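Local atomic coordinates of N-Acetyltransferase, PseH (Campylobacter jejuni subsp. jejuni PT14, PDB entry 4XPL), a protein that catalyses transfer of an acetyl group from acetyl coenzyme A to the 4-amino group of a UDP-linked altrose-type sugar, a step toward pseudaminic acid for flagellin modification. Residues K9-T14 against L64-E69; S58-F63 against D76-T81; I101-I106 against K132-N137; H138-D143 against Y150-Q155. The protein carries 8 engineered substitutions. One frame throughout, in Å; residues are numbered along the deposited sequence.

Three of the four contacts pair neighbouring strands of the one mixed sheet of this GNAT fold. Interactions 1 and 2 share strand 61-67, their centres about 15 Å apart, and F13 N meets Y62 O at 2.9 Å where they join. Interaction 4 pairs strands at the far end of the sheet, its centre about 26 Å from that of interaction 1. Interaction 3 packs two helices beside acetyl coenzyme A; its centre lies about 12 Å from that of interaction 4, with M103 CE 3.6 Å from F139 CE1. K132, Y134 and Q136 of interaction 3 belong to the cofactor pocket, while D76 of interaction 2 touches the cofactor from the sheet.

Interaction 1: residues K9-T14 against L64-E69; sequences KLKNFT and LVFQDE
K9 and F66 exchange both of their backbone hydrogen bonds, and K11 and L64 do the same two residues further on, so strand 8-12 is joined to strand 61-67 as an antiparallel edge. F66 N reaches K9 O at 2.9 Å in an almost straight bond (177°), and K9 N returns one of 2.9 Å to F66 O. K11 N donates to L64 O at 2.8 Å, and L64 N to K11 O at the same length. L10 and V65, the non-hydrogen-bonded pair between them, lie side by side, and L10 CD2 touches V65 CG2 at 3.8 Å on the face covered by helix 99-114. On the other face K11 carries CG anti to the backbone N (chi1 -176°) and runs out extended; its CB lies 3.8 Å from F66 CE1, and its NZ forms a salt bridge with E20 of helix 18-25. At the end of the strand, N12 OD1 accepts from T14 N at 3.0 Å, an Asx turn. The F13 ring brings its edge, through CE1, to 3.7 Å from L64 N. The backbone N and O of K9, K11, L64 and F66 are thus all satisfied across the strands; L10 and V65 pack on one face, the aliphatic part of K11 lies against F66 on the other, and the lysine charge is paired with E20.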
# COMPACT_ATOMS: atom_id res chain seq x y z
N LYS A 9 13.03 4.80 -1.92
CA LYS A 9 12.72 5.67 -0.80
C LYS A 9 11.20 5.81 -0.65
O LYS A 9 10.47 5.73 -1.63
CB LYS A 9 13.34 7.06 -1.02
CG LYS A 9 14.85 7.16 -0.76
CD LYS A 9 15.27 8.62 -1.06
CE LYS A 9 16.64 8.99 -0.51
NZ LYS A 9 17.50 7.84 -0.28
N LEU A 10 10.75 5.98 0.60
CA LEU A 10 9.34 6.14 0.93
C LEU A 10 8.98 7.57 1.32
O LEU A 10 9.57 8.14 2.24
CB LEU A 10 8.97 5.22 2.10
CG LEU A 10 9.34 3.75 1.91
CD1 LEU A 10 8.88 3.01 3.17
CD2 LEU A 10 8.66 3.20 0.67
N LYS A 11 8.03 8.16 0.64
CA LYS A 11 7.53 9.46 1.05
C LYS A 11 6.14 9.29 1.67
O LYS A 11 5.20 8.91 1.01
CB LYS A 11 7.50 10.45 -0.11
CG LYS A 11 7.06 11.86 0.25
CD LYS A 11 7.39 12.85 -0.90
CE LYS A 11 7.05 14.26 -0.53
NZ LYS A 11 7.41 15.17 -1.64
N ASN A 12 6.05 9.61 2.96
CA ASN A 12 4.78 9.58 3.66
C ASN A 12 3.75 10.53 3.01
O ASN A 12 4.05 11.70 2.71
CB ASN A 12 4.95 9.94 5.13
CG ASN A 12 3.81 9.41 6.01
OD1 ASN A 12 2.64 9.62 5.70
ND2 ASN A 12 4.17 8.74 7.12
N PHE A 13 2.55 10.01 2.79
CA PHE A 13 1.43 10.83 2.34
C PHE A 13 1.22 12.11 3.17
O PHE A 13 0.70 13.07 2.64
CB PHE A 13 0.10 10.04 2.33
CG PHE A 13 -0.16 9.28 1.04
CD1 PHE A 13 0.87 8.66 0.33
CD2 PHE A 13 -1.46 9.14 0.55
CE1 PHE A 13 0.62 7.93 -0.83
CE2 PHE A 13 -1.71 8.43 -0.62
CZ PHE A 13 -0.65 7.83 -1.31
N THR A 14 1.60 12.11 4.45
CA THR A 14 1.49 13.31 5.29
C THR A 14 2.39 14.47 4.80
O THR A 14 2.15 15.63 5.15
CB THR A 14 1.77 13.04 6.80
OG1 THR A 14 3.08 12.44 6.97
CG2 THR A 14 0.65 12.10 7.42
N LEU A 64 4.19 7.11 -0.84
CA LEU A 64 4.54 7.18 -2.25
C LEU A 64 5.95 6.59 -2.35
O LEU A 64 6.84 7.03 -1.60
CB LEU A 64 4.47 8.63 -2.73
CG LEU A 64 4.64 8.98 -4.20
CD1 LEU A 64 3.60 8.28 -5.03
CD2 LEU A 64 4.58 10.48 -4.43
N VAL A 65 6.14 5.64 -3.25
CA VAL A 65 7.42 4.95 -3.39
C VAL A 65 8.20 5.48 -4.59
O VAL A 65 7.69 5.52 -5.70
CB VAL A 65 7.22 3.45 -3.53
CG1 VAL A 65 8.62 2.71 -3.64
CG2 VAL A 65 6.37 2.92 -2.32
N PHE A 66 9.46 5.84 -4.34
CA PHE A 66 10.34 6.32 -5.35
C PHE A 66 11.49 5.33 -5.60
O PHE A 66 12.03 4.70 -4.68
CB PHE A 66 10.96 7.66 -4.92
CG PHE A 66 9.98 8.83 -4.90
CD1 PHE A 66 9.07 8.95 -3.88
CD2 PHE A 66 10.05 9.82 -5.85
CE1 PHE A 66 8.21 10.04 -3.84
CE2 PHE A 66 9.18 10.90 -5.83
CZ PHE A 66 8.25 10.98 -4.80
N GLN A 67 11.88 5.25 -6.87
CA GLN A 67 13.06 4.52 -7.28
C GLN A 67 13.90 5.55 -8.04
O GLN A 67 13.47 6.05 -9.07
CB GLN A 67 12.67 3.33 -8.16
CG GLN A 67 13.85 2.55 -8.78
CD GLN A 67 13.39 1.49 -9.78
OE1 GLN A 67 12.87 1.81 -10.87
NE2 GLN A 67 13.60 0.21 -9.43
N ASP A 68 15.03 5.93 -7.44
CA ASP A 68 15.95 6.90 -8.02
C ASP A 68 15.23 8.17 -8.43
O ASP A 68 15.45 8.67 -9.53
CB ASP A 68 16.66 6.28 -9.24
N GLU A 69 14.38 8.70 -7.54
CA GLU A 69 13.68 9.98 -7.79
C GLU A 69 12.49 9.90 -8.80
O GLU A 69 11.82 10.89 -9.05
CB GLU A 69 14.63 11.09 -8.19
CG GLU A 69 16.00 11.18 -7.38
CD GLU A 69 15.88 11.60 -5.91
OE1 GLU A 69 15.19 10.91 -5.11
OE2 GLU A 69 16.52 12.61 -5.53

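Interaction 2: residues S58-F63 against D76-T81; sequences SSKKYF and DFVNIT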
# COMPACT_ATOMS: atom_id res chain seq x y z
N SER A 58 -2.87 7.18 13.60
CA SER A 58 -1.62 6.41 13.64
C SER A 58 -1.77 4.93 13.24
O SER A 58 -0.77 4.25 13.04
CB SER A 58 -0.94 6.53 15.02
OG SER A 58 -1.58 5.74 16.00
N SER A 59 -3.01 4.45 13.12
CA SER A 59 -3.29 3.10 12.63
C SER A 59 -3.28 2.94 11.10
O SER A 59 -3.49 1.86 10.62
CB SER A 59 -4.61 2.59 13.18
OG SER A 59 -5.69 3.08 12.43
N LYS A 60 -3.01 4.01 10.35
CA LYS A 60 -2.87 3.94 8.89
C LYS A 60 -1.63 4.71 8.48
O LYS A 60 -1.33 5.74 9.07
CB LYS A 60 -4.07 4.57 8.20
CG LYS A 60 -5.43 3.91 8.46
CD LYS A 60 -6.51 4.64 7.61
CE LYS A 60 -7.87 3.93 7.63
NZ LYS A 60 -8.18 3.46 8.95
N LYS A 61 -0.93 4.21 7.45
CA LYS A 61 0.22 4.89 6.87
C LYS A 61 0.24 4.57 5.38
O LYS A 61 0.17 3.39 4.98
CB LYS A 61 1.54 4.43 7.51
CG LYS A 61 1.67 4.70 9.00
CD LYS A 61 3.11 4.43 9.47
CE LYS A 61 3.27 4.60 10.95
NZ LYS A 61 3.28 6.05 11.30
N TYR A 62 0.28 5.62 4.56
CA TYR A 62 0.42 5.50 3.12
C TYR A 62 1.73 6.14 2.71
O TYR A 62 2.08 7.19 3.23
CB TYR A 62 -0.74 6.25 2.44
CG TYR A 62 -2.07 5.52 2.43
CD1 TYR A 62 -2.74 5.24 3.60
CD2 TYR A 62 -2.65 5.12 1.23
CE1 TYR A 62 -3.95 4.56 3.59
CE2 TYR A 62 -3.88 4.45 1.21
CZ TYR A 62 -4.50 4.17 2.38
OH TYR A 62 -5.70 3.51 2.40
N PHE A 63 2.41 5.51 1.76
CA PHE A 63 3.65 5.98 1.21
C PHE A 63 3.63 6.03 -0.30
O PHE A 63 3.11 5.10 -0.98
CB PHE A 63 4.77 5.05 1.66
CG PHE A 63 5.02 5.07 3.16
CD1 PHE A 63 5.77 6.08 3.72
CD2 PHE A 63 4.53 4.09 3.97
CE1 PHE A 63 6.05 6.11 5.06
CE2 PHE A 63 4.78 4.11 5.33
CZ PHE A 63 5.55 5.12 5.87
N ASP A 76 0.51 0.90 1.34
CA ASP A 76 -0.21 1.30 2.50
C ASP A 76 -0.31 0.19 3.51
O ASP A 76 -0.29 -1.04 3.18
CB ASP A 76 -1.60 1.88 2.18
CG ASP A 76 -2.58 0.84 1.72
OD1 ASP A 76 -3.26 0.25 2.58
OD2 ASP A 76 -2.67 0.64 0.50
N PHE A 77 -0.44 0.66 4.75
CA PHE A 77 -0.60 -0.19 5.92
C PHE A 77 -1.78 0.36 6.71
O PHE A 77 -1.81 1.54 7.01
CB PHE A 77 0.67 -0.15 6.76
CG PHE A 77 1.93 -0.42 5.99
CD1 PHE A 77 2.62 0.62 5.37
CD2 PHE A 77 2.45 -1.69 5.93
CE1 PHE A 77 3.78 0.35 4.66
CE2 PHE A 77 3.62 -1.95 5.28
CZ PHE A 77 4.29 -0.95 4.63
N VAL A 78 -2.79 -0.48 6.96
CA VAL A 78 -3.96 -0.08 7.69
C VAL A 78 -4.24 -1.11 8.77
O VAL A 78 -3.69 -2.25 8.75
CB VAL A 78 -5.16 0.17 6.72
CG1 VAL A 78 -4.76 1.18 5.64
CG2 VAL A 78 -5.69 -1.15 6.07
N ASN A 79 -5.06 -0.70 9.74
CA ASN A 79 -5.38 -1.51 10.92
C ASN A 79 -4.10 -1.91 11.62
O ASN A 79 -3.93 -3.05 12.03
CB ASN A 79 -6.19 -2.75 10.55
CG ASN A 79 -7.53 -2.42 9.92
OD1 ASN A 79 -8.35 -1.75 10.52
ND2 ASN A 79 -7.75 -2.92 8.72
N ILE A 80 -3.17 -0.97 11.74
CA ILE A 80 -1.90 -1.25 12.36
C ILE A 80 -2.10 -1.42 13.86
O ILE A 80 -2.69 -0.56 14.52
CB ILE A 80 -0.86 -0.14 12.15
CG1 ILE A 80 -0.62 0.09 10.66
CG2 ILE A 80 0.43 -0.49 12.91
CD1 ILE A 80 0.17 1.37 10.36
N THR A 81 -1.60 -2.54 14.38
CA THR A 81 -1.47 -2.76 15.80
C THR A 81 -0.00 -3.06 16.14
O THR A 81 0.85 -3.05 15.25
CB THR A 81 -2.33 -3.94 16.25
OG1 THR A 81 -1.66 -5.16 15.92
CG2 THR A 81 -3.73 -3.91 15.58
O HOH W 1 -6.86 1.64 10.17
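The Y62 ring carries D76 on one face: D76 CB sits over the ring centre, 3.4 Å from the centroid and only 7° off the normal, a CH-pi contact. The two side chains point the same way, and the carboxylate plane is turned just 16° from the ring, so the acid lies stacked along the tyrosine. D76 has CG between its backbone N and carbonyl carbon (chi1 71°), which brings CG to 3.9 Å from Y62 CZ. V78 CG1 approaches the same ring obliquely at CE1. Beyond this contact F50 meets Y62 edge-to-face. On the opposite face of the sheet F63 and F77 cross at about a right angle; F63 CD2 comes to the edge of the F77 ring, 3.9 Å from CE1, and both rings also meet Y109 of helix 99-114.

The backbones are joined by K61 and F77, whose N and O atoms exchange two hydrogen bonds, K61 N to F77 O and F77 N to K61 O, each 2.8 Å long. Past the strand ends, I80 N gives a nearly straight bond to S59 O, and I80 CG1 lies 3.4 Å from S59 O. Water 1 donates to S59 OG and accepts from K60 NZ and N79 N; S59 OG is also bonded to D57. D76 also touches the bound cofactor, so the strand pairing and the Y62 ring probably help to set the position of its side chain beside acetyl coenzyme A.

Interaction 3: residues I101-I106 against K132-N137; sequences ILMNEI and KLYQQN. With ACO (acetyl coenzyme *a), chain B.
M103 supplies most of the apolar contact between helices 99-114 and 128-136. Its CG touches L133 CD2 at 3.7 Å as the two side chains slide past each other in opposite directions. The bend at chi2 (-56°) brings M103 SD to 3.7 Å from Y134 CE1, and that at chi3 (-61°) lays CE 3.9 Å from Y134 CD1; this Met-aromatic contact is oblique to the ring, and the side chains cross at about a right angle.

The polar contacts gather round N137. Its ND2 donates back to L133 O at 2.8 Å, with that oxygen close to the amide plane, while ND2 also lies against M103 CB. Water 2 donates to both N104 OD1 and N137 OD1, and Q100 bonds to the same two oxygens.

Helix 128-136 also meets acetyl coenzyme A. Q136 NE2 donates to phosphate oxygen O7A at 2.7 Å in a nearly straight bond (170°). K132 CG packs 3.5 Å from adenine N3A, and Y134 OH lies 3.6 Å from C3P near the thioester end. Y134 thus takes part in both contacts, and M103 against its ring probably helps to position a residue that also touches the cofactor.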
# COMPACT_ATOMS: atom_id res chain seq x y z
N ILE A 101 9.07 -4.95 -6.16
CA ILE A 101 9.73 -3.87 -5.44
C ILE A 101 8.83 -3.33 -4.34
O ILE A 101 9.26 -3.17 -3.19
CB ILE A 101 10.07 -2.71 -6.38
CG1 ILE A 101 11.08 -3.21 -7.42
CG2 ILE A 101 10.60 -1.53 -5.55
CD1 ILE A 101 11.56 -2.16 -8.45
N LEU A 102 7.57 -3.07 -4.68
CA LEU A 102 6.61 -2.62 -3.69
C LEU A 102 6.41 -3.63 -2.57
O LEU A 102 6.33 -3.24 -1.40
CB LEU A 102 5.27 -2.27 -4.33
CG LEU A 102 5.24 -1.28 -5.50
CD1 LEU A 102 3.81 -1.06 -6.04
CD2 LEU A 102 5.92 0.05 -5.09
N MET A 103 6.37 -4.91 -2.93
CA MET A 103 6.25 -6.00 -1.94
C MET A 103 7.48 -6.08 -1.03
O MET A 103 7.35 -6.25 0.19
CB MET A 103 6.04 -7.36 -2.64
CG MET A 103 4.68 -7.58 -3.26
SD MET A 103 3.31 -7.39 -2.09
CE MET A 103 3.73 -8.69 -0.91
N ASN A 104 8.67 -5.95 -1.60
CA ASN A 104 9.87 -5.88 -0.77
C ASN A 104 9.77 -4.76 0.26
O ASN A 104 10.13 -4.95 1.41
CB ASN A 104 11.16 -5.63 -1.59
CG ASN A 104 11.58 -6.84 -2.42
OD1 ASN A 104 11.23 -8.01 -2.13
ND2 ASN A 104 12.34 -6.56 -3.50
N GLU A 105 9.36 -3.57 -0.19
CA GLU A 105 9.21 -2.43 0.70
C GLU A 105 8.15 -2.63 1.78
O GLU A 105 8.35 -2.23 2.93
CB GLU A 105 8.90 -1.16 -0.08
CG GLU A 105 10.01 -0.72 -0.99
CD GLU A 105 11.34 -0.50 -0.27
OE1 GLU A 105 11.35 0.22 0.74
OE2 GLU A 105 12.35 -1.05 -0.72
N ILE A 106 7.03 -3.22 1.40
CA ILE A 106 5.95 -3.50 2.34
C ILE A 106 6.44 -4.42 3.45
O ILE A 106 6.21 -4.14 4.63
CB ILE A 106 4.71 -4.16 1.64
CG1 ILE A 106 3.91 -3.09 0.87
CG2 ILE A 106 3.79 -4.88 2.68
CD1 ILE A 106 3.18 -3.59 -0.32
N LYS A 132 -0.76 -14.04 -7.26
CA LYS A 132 0.51 -14.62 -7.67
C LYS A 132 1.69 -13.92 -6.95
O LYS A 132 2.63 -14.56 -6.47
CB LYS A 132 0.65 -14.46 -9.17
CG LYS A 132 1.92 -15.09 -9.80
CD LYS A 132 2.02 -16.55 -9.39
CE LYS A 132 2.84 -17.39 -10.33
NZ LYS A 132 2.38 -18.82 -10.17
N LEU A 133 1.60 -12.60 -6.87
CA LEU A 133 2.66 -11.81 -6.26
C LEU A 133 2.79 -12.15 -4.79
O LEU A 133 3.89 -12.31 -4.28
CB LEU A 133 2.33 -10.33 -6.43
CG LEU A 133 3.45 -9.36 -6.24
CD1 LEU A 133 4.61 -9.70 -7.18
CD2 LEU A 133 2.89 -7.95 -6.45
N TYR A 134 1.65 -12.26 -4.11
CA TYR A 134 1.61 -12.61 -2.68
C TYR A 134 2.15 -14.02 -2.45
O TYR A 134 2.94 -14.26 -1.53
CB TYR A 134 0.18 -12.48 -2.12
CG TYR A 134 -0.38 -11.06 -2.15
CD1 TYR A 134 0.41 -9.97 -2.53
CD2 TYR A 134 -1.71 -10.80 -1.81
CE1 TYR A 134 -0.10 -8.69 -2.58
CE2 TYR A 134 -2.22 -9.48 -1.83
CZ TYR A 134 -1.41 -8.44 -2.21
OH TYR A 134 -1.90 -7.15 -2.26
N GLN A 135 1.73 -14.96 -3.29
CA GLN A 135 2.19 -16.35 -3.19
C GLN A 135 3.70 -16.40 -3.41
O GLN A 135 4.41 -17.15 -2.74
CB GLN A 135 1.49 -17.24 -4.23
CG GLN A 135 2.08 -18.63 -4.40
CD GLN A 135 2.71 -18.85 -5.76
OE1 GLN A 135 2.00 -19.17 -6.73
NE2 GLN A 135 4.04 -18.70 -5.84
N GLN A 136 4.19 -15.61 -4.36
CA GLN A 136 5.64 -15.58 -4.63
C GLN A 136 6.44 -15.05 -3.45
O GLN A 136 7.62 -15.33 -3.32
CB GLN A 136 5.95 -14.76 -5.89
CG GLN A 136 5.56 -15.47 -7.17
CD GLN A 136 5.74 -14.63 -8.41
OE1 GLN A 136 5.82 -15.16 -9.52
NE2 GLN A 136 5.81 -13.32 -8.25
N ASN A 137 5.81 -14.25 -2.59
CA ASN A 137 6.47 -13.72 -1.39
C ASN A 137 6.06 -14.48 -0.10
O ASN A 137 6.18 -13.96 1.03
CB ASN A 137 6.18 -12.22 -1.28
CG ASN A 137 6.94 -11.41 -2.30
OD1 ASN A 137 8.09 -11.04 -2.06
ND2 ASN A 137 6.36 -11.21 -3.49
N1A ACO B . -2.22 -15.76 -13.27
C2A ACO B . -1.06 -15.88 -12.59
N3A ACO B . -0.09 -14.94 -12.66
C4A ACO B . -0.21 -13.82 -13.41
C5A ACO B . -1.46 -13.62 -14.17
C6A ACO B . -2.49 -14.69 -14.06
N6A ACO B . -3.67 -14.61 -14.73
N7A ACO B . -1.31 -12.44 -14.83
C8A ACO B . -0.09 -11.93 -14.51
N9A ACO B . 0.57 -12.76 -13.66
C1B ACO B . 1.92 -12.58 -13.05
C2B ACO B . 2.95 -11.93 -13.98
O2B ACO B . 3.47 -12.86 -14.93
C3B ACO B . 3.98 -11.49 -12.97
O3B ACO B . 4.84 -12.60 -12.69
P3B ACO B . 6.28 -12.48 -11.97
O7A ACO B . 6.01 -11.90 -10.58
O8A ACO B . 6.73 -13.92 -11.91
O9A ACO B . 7.12 -11.60 -12.88
C4B ACO B . 3.17 -11.08 -11.74
O4B ACO B . 1.90 -11.75 -11.87
C5B ACO B . 2.99 -9.56 -11.64
O5B ACO B . 2.53 -9.02 -12.88
P1A ACO B . 3.03 -7.60 -13.49
O1A ACO B . 2.31 -7.31 -14.78
O2A ACO B . 4.55 -7.54 -13.44
O3A ACO B . 2.35 -6.51 -12.53
P2A ACO B . 3.16 -5.63 -11.47
O4A ACO B . 4.14 -6.51 -10.73
O5A ACO B . 3.69 -4.43 -12.22
O6A ACO B . 1.97 -5.06 -10.53
CBP ACO B . 0.22 -4.97 -8.97
CCP ACO B . 1.15 -5.89 -9.72
CDP ACO B . 1.09 -4.00 -8.10
CEP ACO B . -0.71 -5.81 -8.08
CAP ACO B . -0.59 -4.19 -10.02
OAP ACO B . -1.31 -5.11 -10.89
C9P ACO B . -1.57 -3.24 -9.42
O9P ACO B . -1.20 -2.16 -8.96
N8P ACO B . -2.85 -3.61 -9.46
C7P ACO B . -3.92 -2.74 -9.00
C6P ACO B . -3.88 -2.56 -7.48
C5P ACO B . -4.04 -3.88 -6.75
O5P ACO B . -4.79 -4.76 -7.19
N4P ACO B . -3.38 -4.03 -5.61
C3P ACO B . -3.67 -5.17 -4.72
C2P ACO B . -4.89 -4.86 -3.83
S1P ACO B . -4.43 -3.56 -2.71
C ACO B . -5.09 -2.16 -3.31
O ACO B . -5.73 -2.17 -4.37
CH3 ACO B . -4.86 -0.89 -2.52
O HOH W 2 9.90 -9.79 -0.42

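Interaction 4: residues H138-D143 against Y150-Q155; sequences HFTIYD and YVYLKQ. Engineered in segment 150-155: Y150 (natural residue His), V151 (natural residue Ile), Y152 (natural residue Cys).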
# COMPACT_ATOMS: atom_id res chain seq x y z
N HIS A 138 5.66 -15.73 -0.30
CA HIS A 138 5.38 -16.75 0.75
C HIS A 138 4.13 -16.50 1.59
O HIS A 138 3.97 -17.10 2.66
CB HIS A 138 6.60 -17.01 1.64
CG HIS A 138 7.87 -17.14 0.88
ND1 HIS A 138 7.96 -17.86 -0.30
CD2 HIS A 138 9.12 -16.68 1.14
CE1 HIS A 138 9.21 -17.81 -0.74
NE2 HIS A 138 9.93 -17.11 0.11
N PHE A 139 3.22 -15.67 1.07
CA PHE A 139 1.91 -15.54 1.66
C PHE A 139 1.10 -16.83 1.51
O PHE A 139 1.27 -17.61 0.58
CB PHE A 139 1.14 -14.35 1.06
CG PHE A 139 1.59 -13.02 1.58
CD1 PHE A 139 2.75 -12.41 1.09
CD2 PHE A 139 0.90 -12.40 2.62
CE1 PHE A 139 3.18 -11.22 1.59
CE2 PHE A 139 1.34 -11.20 3.11
CZ PHE A 139 2.47 -10.60 2.58
N THR A 140 0.24 -17.07 2.48
CA THR A 140 -0.60 -18.23 2.44
C THR A 140 -2.06 -17.79 2.65
O THR A 140 -2.36 -16.90 3.44
CB THR A 140 -0.08 -19.34 3.41
OG1 THR A 140 -0.02 -18.86 4.74
CG2 THR A 140 1.35 -19.77 3.04
N ILE A 141 -2.97 -18.39 1.86
CA ILE A 141 -4.40 -18.12 1.98
C ILE A 141 -4.91 -18.82 3.23
O ILE A 141 -4.88 -20.04 3.32
CB ILE A 141 -5.18 -18.65 0.76
CG1 ILE A 141 -4.76 -17.95 -0.53
CG2 ILE A 141 -6.71 -18.48 0.96
CD1 ILE A 141 -5.31 -18.72 -1.77
N TYR A 142 -5.42 -18.04 4.19
CA TYR A 142 -5.97 -18.61 5.44
C TYR A 142 -7.51 -18.52 5.61
O TYR A 142 -8.08 -19.07 6.57
CB TYR A 142 -5.30 -17.96 6.65
CG TYR A 142 -5.75 -16.55 6.95
CD1 TYR A 142 -5.19 -15.48 6.27
CD2 TYR A 142 -6.75 -16.28 7.90
CE1 TYR A 142 -5.57 -14.18 6.54
CE2 TYR A 142 -7.15 -14.96 8.17
CZ TYR A 142 -6.53 -13.93 7.50
OH TYR A 142 -6.88 -12.64 7.70
N ASP A 143 -8.17 -17.80 4.70
CA ASP A 143 -9.63 -17.68 4.71
C ASP A 143 -10.09 -17.16 3.37
O ASP A 143 -9.30 -16.70 2.56
CB ASP A 143 -10.10 -16.72 5.81
CG ASP A 143 -11.40 -17.15 6.48
OD1 ASP A 143 -12.26 -17.86 5.88
OD2 ASP A 143 -11.54 -16.75 7.66
N TYR A 150 -8.18 -14.21 1.79
CA TYR A 150 -7.48 -13.53 2.88
C TYR A 150 -6.12 -14.22 3.01
O TYR A 150 -6.06 -15.45 3.11
CB TYR A 150 -8.28 -13.68 4.20
CG TYR A 150 -9.61 -12.98 4.18
CD1 TYR A 150 -10.73 -13.60 3.64
CD2 TYR A 150 -9.75 -11.69 4.70
CE1 TYR A 150 -11.97 -12.95 3.60
CE2 TYR A 150 -10.98 -11.03 4.67
CZ TYR A 150 -12.08 -11.67 4.10
OH TYR A 150 -13.29 -11.02 4.07
N VAL A 151 -5.02 -13.43 2.98
CA VAL A 151 -3.68 -14.00 3.05
C VAL A 151 -2.87 -13.43 4.20
O VAL A 151 -3.16 -12.33 4.72
CB VAL A 151 -2.87 -13.79 1.71
CG1 VAL A 151 -3.57 -14.47 0.57
CG2 VAL A 151 -2.65 -12.33 1.41
N TYR A 152 -1.89 -14.21 4.65
CA TYR A 152 -1.01 -13.76 5.69
C TYR A 152 0.42 -14.23 5.48
O TYR A 152 0.68 -15.22 4.81
CB TYR A 152 -1.48 -14.23 7.08
CG TYR A 152 -1.07 -15.64 7.42
CD1 TYR A 152 -1.80 -16.74 6.96
CD2 TYR A 152 0.08 -15.90 8.16
CE1 TYR A 152 -1.41 -18.04 7.26
CE2 TYR A 152 0.47 -17.20 8.45
CZ TYR A 152 -0.26 -18.26 7.98
OH TYR A 152 0.12 -19.55 8.28
N LEU A 153 1.33 -13.48 6.10
CA LEU A 153 2.74 -13.81 6.20
C LEU A 153 3.20 -13.47 7.63
O LEU A 153 2.96 -12.34 8.09
CB LEU A 153 3.54 -12.97 5.20
CG LEU A 153 5.05 -13.22 5.15
CD1 LEU A 153 5.36 -14.62 4.61
CD2 LEU A 153 5.77 -12.14 4.34
N LYS A 154 3.81 -14.44 8.31
CA LYS A 154 4.35 -14.25 9.67
C LYS A 154 5.87 -14.25 9.66
O LYS A 154 6.48 -15.05 8.96
CB LYS A 154 3.91 -15.36 10.63
CG LYS A 154 2.53 -15.24 11.11
CD LYS A 154 2.36 -15.85 12.50
CE LYS A 154 0.88 -16.15 12.79
NZ LYS A 154 -0.01 -14.99 12.45
N GLN A 155 6.46 -13.37 10.45
CA GLN A 155 7.90 -13.24 10.55
C GLN A 155 8.51 -14.42 11.29
O GLN A 155 9.59 -14.90 10.93
CB GLN A 155 8.25 -11.95 11.29
CG GLN A 155 9.73 -11.64 11.38
CD GLN A 155 10.01 -10.20 11.80
OE1 GLN A 155 9.20 -9.56 12.49
NE2 GLN A 155 11.15 -9.69 11.40
O HOH W 3 2.58 -17.41 5.01
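F139 CG stands anti to its carbonyl carbon (chi1 -77°), which turns the ring toward L153; L153 CG, anti to its backbone N (chi1 -178°), carries CD2 to 3.9 Å from F139 CE1. L153 CB lies over one face of the F139 ring, 3.6 Å from the centroid and offset toward the rim, the two side chains crossing at about a right angle. The engineered Y150 likewise places CB over a face of the Y142 ring, 4.0 Å from its centroid. Y142 CD1 touches CD1 of the engineered Y152 at 3.7 Å, their rings meeting obliquely.

T140 N bonds to Y152 O and Y152 N to T140 O, each at 3.0 Å. Further along, Y142 N donates to Y150 O at 2.9 Å and Y150 N to D143 O at 2.8 Å, so Y142 and D143 both face Y150 in a classic beta bulge. Water 3 links H138 O, T140 OG1 and Y152 O.

H138, with positive phi, ends helix 128-136 in a Schellman motif and leads directly into this hairpin. F139 packs on M103 of helix 99-114, and L153 on I107 and F111 of the same helix. Strand 148-154 lies between strand 118-124, which bonds to the engineered V151 and to L153, and the outermost strand 140-144.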